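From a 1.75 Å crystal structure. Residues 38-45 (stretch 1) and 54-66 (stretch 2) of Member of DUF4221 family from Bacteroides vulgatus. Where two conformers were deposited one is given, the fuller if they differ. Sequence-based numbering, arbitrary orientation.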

# COMPACT_ATOMS: atom_id res chain seq x y z
N GLY A 38 -17.60 -2.36 17.37
CA GLY A 38 -18.00 -3.77 17.17
C GLY A 38 -18.28 -4.21 15.75
O GLY A 38 -18.71 -5.34 15.55
N LYS A 39 -18.06 -3.31 14.77
CA LYS A 39 -18.32 -3.61 13.35
C LYS A 39 -17.09 -3.27 12.50
O LYS A 39 -16.23 -2.49 12.90
N GLU A 40 -17.00 -3.87 11.31
CA GLU A 40 -15.91 -3.54 10.41
C GLU A 40 -16.40 -2.59 9.30
O GLU A 40 -17.51 -2.71 8.76
N TYR A 41 -15.50 -1.71 8.93
CA TYR A 41 -15.73 -0.68 7.95
C TYR A 41 -14.55 -0.60 6.98
O TYR A 41 -13.45 -1.08 7.27
N LEU A 42 -14.79 0.07 5.86
CA LEU A 42 -13.72 0.46 4.96
C LEU A 42 -13.60 1.99 4.95
O LEU A 42 -14.54 2.71 4.60
N HIS A 43 -12.44 2.48 5.36
CA HIS A 43 -12.05 3.87 5.23
C HIS A 43 -11.65 4.07 3.76
O HIS A 43 -10.74 3.41 3.28
N PHE A 44 -12.32 4.96 3.04
CA PHE A 44 -12.09 5.09 1.61
C PHE A 44 -11.85 6.56 1.31
O PHE A 44 -12.78 7.35 1.26
N GLU A 45 -10.58 6.92 1.12
CA GLU A 45 -10.25 8.30 0.80
C GLU A 45 -10.80 8.61 -0.57
O GLU A 45 -10.48 7.93 -1.52
N ILE A 54 -13.66 11.92 2.65
CA ILE A 54 -13.46 10.54 2.98
C ILE A 54 -14.83 9.89 3.15
O ILE A 54 -15.70 10.42 3.85
N VAL A 55 -15.00 8.73 2.52
CA VAL A 55 -16.20 7.95 2.68
C VAL A 55 -15.88 6.73 3.53
O VAL A 55 -14.86 6.07 3.34
N ILE A 56 -16.79 6.42 4.46
CA ILE A 56 -16.68 5.22 5.24
C ILE A 56 -17.76 4.26 4.78
O ILE A 56 -18.94 4.62 4.81
N PHE A 57 -17.37 3.07 4.33
CA PHE A 57 -18.31 2.06 3.91
C PHE A 57 -18.58 1.04 5.01
O PHE A 57 -17.65 0.58 5.65
N ASP A 58 -19.84 0.68 5.15
CA ASP A 58 -20.34 -0.36 6.08
C ASP A 58 -20.31 -1.72 5.39
O ASP A 58 -21.07 -1.95 4.45
N ILE A 59 -19.39 -2.58 5.81
CA ILE A 59 -19.16 -3.85 5.13
C ILE A 59 -20.36 -4.80 5.27
O ILE A 59 -20.86 -5.34 4.26
N GLU A 60 -20.85 -4.97 6.49
CA GLU A 60 -21.98 -5.87 6.76
C GLU A 60 -23.20 -5.47 5.94
O GLU A 60 -23.88 -6.32 5.41
N ASN A 61 -23.46 -4.16 5.85
CA ASN A 61 -24.67 -3.66 5.22
C ASN A 61 -24.48 -3.20 3.77
O ASN A 61 -25.43 -2.80 3.11
N GLN A 62 -23.27 -3.38 3.25
CA GLN A 62 -22.92 -3.02 1.86
C GLN A 62 -23.47 -1.67 1.41
O GLN A 62 -24.15 -1.57 0.38
N GLN A 63 -23.14 -0.64 2.18
CA GLN A 63 -23.60 0.72 1.88
C GLN A 63 -22.63 1.73 2.48
O GLN A 63 -21.73 1.38 3.23
N ILE A 64 -22.82 3.00 2.14
CA ILE A 64 -22.12 4.08 2.80
C ILE A 64 -22.61 4.28 4.23
O ILE A 64 -23.83 4.42 4.47
N ALA A 65 -21.66 4.30 5.16
CA ALA A 65 -21.93 4.59 6.61
C ALA A 65 -21.90 6.08 6.91
O ALA A 65 -22.73 6.57 7.68
N LYS A 66 -20.88 6.77 6.43
CA LYS A 66 -20.77 8.20 6.63
C LYS A 66 -19.79 8.83 5.67
O LYS A 66 -19.02 8.11 5.01

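Strands 39-45 and 54-58 run antiparallel, joined by two pairs of backbone hydrogen bonds, L42 with F57 and F44 with V55; the extended backbone of each strand sends successive side chains to alternate faces. On the face carrying L42, F44, V55 and F57, the two aromatics set the packing. F44 (chi1 t) and F57 (chi1 m) meet edge-to-face: F57 presents its edge to the face of F44, CE2 lying 3.6 Å from F44 CG, with ring planes at 81°.

The other face carries Y41, H43, E45, I54, I56 and D58. H43, chi1 t, offers one ring face to I54 CG2; H43 NE2 is hydrogen-bonded elsewhere in the structure. I56 adopts m, m, which carries CD1 to 3.8 Å from H43 CA; its CG2 meets Y41 (m) CB at 3.8 Å.

Where the paired strands give way to the turn, charged groups gather. K39 (m, t, p, then 92°) is long enough for NZ to reach two carboxylates, forming salt bridges with D58 OD1 (2.8 Å) and E60 OE1 (3.1 Å). D58, chi1 t, divides its oxygens: OD1 also accepts from N61 N and a water, OD2 from N61 ND2, bracing the turn. That water donates to E40 O and accepts from E60 N. E40 (p, t) brings OE2 to 3.6 Å from CG2 of I59 (m, t), which points toward stretch 1.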

# COMPACT_ATOMS: atom_id res chain seq x y z
CB LYS A 39 -19.52 -2.79 12.85
CG LYS A 39 -20.90 -3.42 13.10
CD LYS A 39 -22.06 -2.46 12.77
CE LYS A 39 -21.92 -1.78 11.38
NZ LYS A 39 -22.60 -2.50 10.25
CB GLU A 40 -15.22 -4.77 9.78
CG GLU A 40 -16.15 -5.74 9.12
CD GLU A 40 -15.46 -6.81 8.28
OE1 GLU A 40 -14.23 -6.77 8.06
OE2 GLU A 40 -16.19 -7.72 7.84
CB TYR A 41 -15.90 0.68 8.65
CG TYR A 41 -17.07 0.74 9.58
CD1 TYR A 41 -18.32 1.07 9.12
CD2 TYR A 41 -16.91 0.47 10.94
CE1 TYR A 41 -19.43 1.08 9.96
CE2 TYR A 41 -18.00 0.49 11.79
CZ TYR A 41 -19.25 0.81 11.29
OH TYR A 41 -20.35 0.84 12.11
CB LEU A 42 -13.94 -0.12 3.54
CG LEU A 42 -12.82 0.02 2.52
CD1 LEU A 42 -11.57 -0.70 3.00
CD2 LEU A 42 -13.25 -0.48 1.09
CB HIS A 43 -10.85 4.13 6.11
CG HIS A 43 -10.20 5.47 5.92
ND1 HIS A 43 -10.28 6.47 6.87
CD2 HIS A 43 -9.41 5.96 4.92
CE1 HIS A 43 -9.61 7.53 6.44
NE2 HIS A 43 -9.05 7.24 5.28
CB PHE A 44 -13.31 4.55 0.89
CG PHE A 44 -13.24 4.54 -0.63
CD1 PHE A 44 -13.61 5.65 -1.38
CD2 PHE A 44 -12.91 3.37 -1.30
CE1 PHE A 44 -13.62 5.60 -2.79
CE2 PHE A 44 -12.92 3.33 -2.71
CZ PHE A 44 -13.29 4.45 -3.43
CB GLU A 45 -8.76 8.55 0.82
CG GLU A 45 -8.42 10.01 0.59
CD GLU A 45 -6.93 10.24 0.63
OE1 GLU A 45 -6.32 9.88 1.65
OE2 GLU A 45 -6.38 10.78 -0.35
CB ILE A 54 -12.64 10.39 4.28
CG1 ILE A 54 -11.22 10.94 4.09
CG2 ILE A 54 -12.56 8.91 4.75
CD1 ILE A 54 -10.52 11.24 5.43
CB VAL A 55 -16.74 7.52 1.31
CG1 VAL A 55 -17.88 6.49 1.42
CG2 VAL A 55 -17.16 8.77 0.52
CB ILE A 56 -16.87 5.52 6.76
CG1 ILE A 56 -15.90 6.60 7.24
CG2 ILE A 56 -16.77 4.19 7.58
CD1 ILE A 56 -14.41 6.29 7.05
CB PHE A 57 -17.81 1.29 2.69
CG PHE A 57 -17.78 2.08 1.40
CD1 PHE A 57 -18.94 2.36 0.69
CD2 PHE A 57 -16.59 2.52 0.89
CE1 PHE A 57 -18.91 3.09 -0.48
CE2 PHE A 57 -16.54 3.21 -0.30
CZ PHE A 57 -17.68 3.49 -1.01
CB ASP A 58 -21.73 0.04 6.49
CG ASP A 58 -22.38 -0.92 7.48
OD1 ASP A 58 -21.93 -2.09 7.61
OD2 ASP A 58 -23.38 -0.48 8.08
CB ILE A 59 -17.84 -4.50 5.57
CG1 ILE A 59 -16.64 -3.70 5.01
CG2 ILE A 59 -17.78 -5.96 5.08
CD1 ILE A 59 -15.32 -3.98 5.71
CB GLU A 60 -22.32 -5.83 8.27
CG GLU A 60 -23.52 -6.69 8.70
CD GLU A 60 -24.10 -6.33 10.10
OE1 GLU A 60 -23.61 -5.39 10.80
OE2 GLU A 60 -25.08 -7.00 10.49
CB ASN A 61 -25.27 -2.54 6.10
CG ASN A 61 -25.76 -3.07 7.43
OD1 ASN A 61 -26.54 -4.03 7.45
ND2 ASN A 61 -25.30 -2.48 8.52
CB GLN A 62 -23.33 -4.14 0.91
CG GLN A 62 -22.64 -5.46 1.29
CD GLN A 62 -22.85 -6.59 0.29
OE1 GLN A 62 -22.69 -6.42 -0.91
NE2 GLN A 62 -23.21 -7.75 0.79
CB GLN A 63 -25.03 0.92 2.44
CG GLN A 63 -25.07 0.97 3.92
CD GLN A 63 -26.50 1.28 4.43
OE1 GLN A 63 -27.45 0.66 4.01
NE2 GLN A 63 -26.61 2.26 5.29
CB ILE A 64 -22.24 5.40 1.98
CG1 ILE A 64 -21.49 5.21 0.64
CG2 ILE A 64 -21.65 6.58 2.74
CD1 ILE A 64 -21.68 6.39 -0.33
CB ALA A 65 -20.90 3.90 7.52
CB LYS A 66 -20.42 8.57 8.06
CG LYS A 66 -19.08 8.28 8.54
CD LYS A 66 -18.96 8.70 10.04
CE LYS A 66 -17.62 8.37 10.61
NZ LYS A 66 -17.61 8.28 12.13
O HOH W 1 -19.96 -3.64 9.02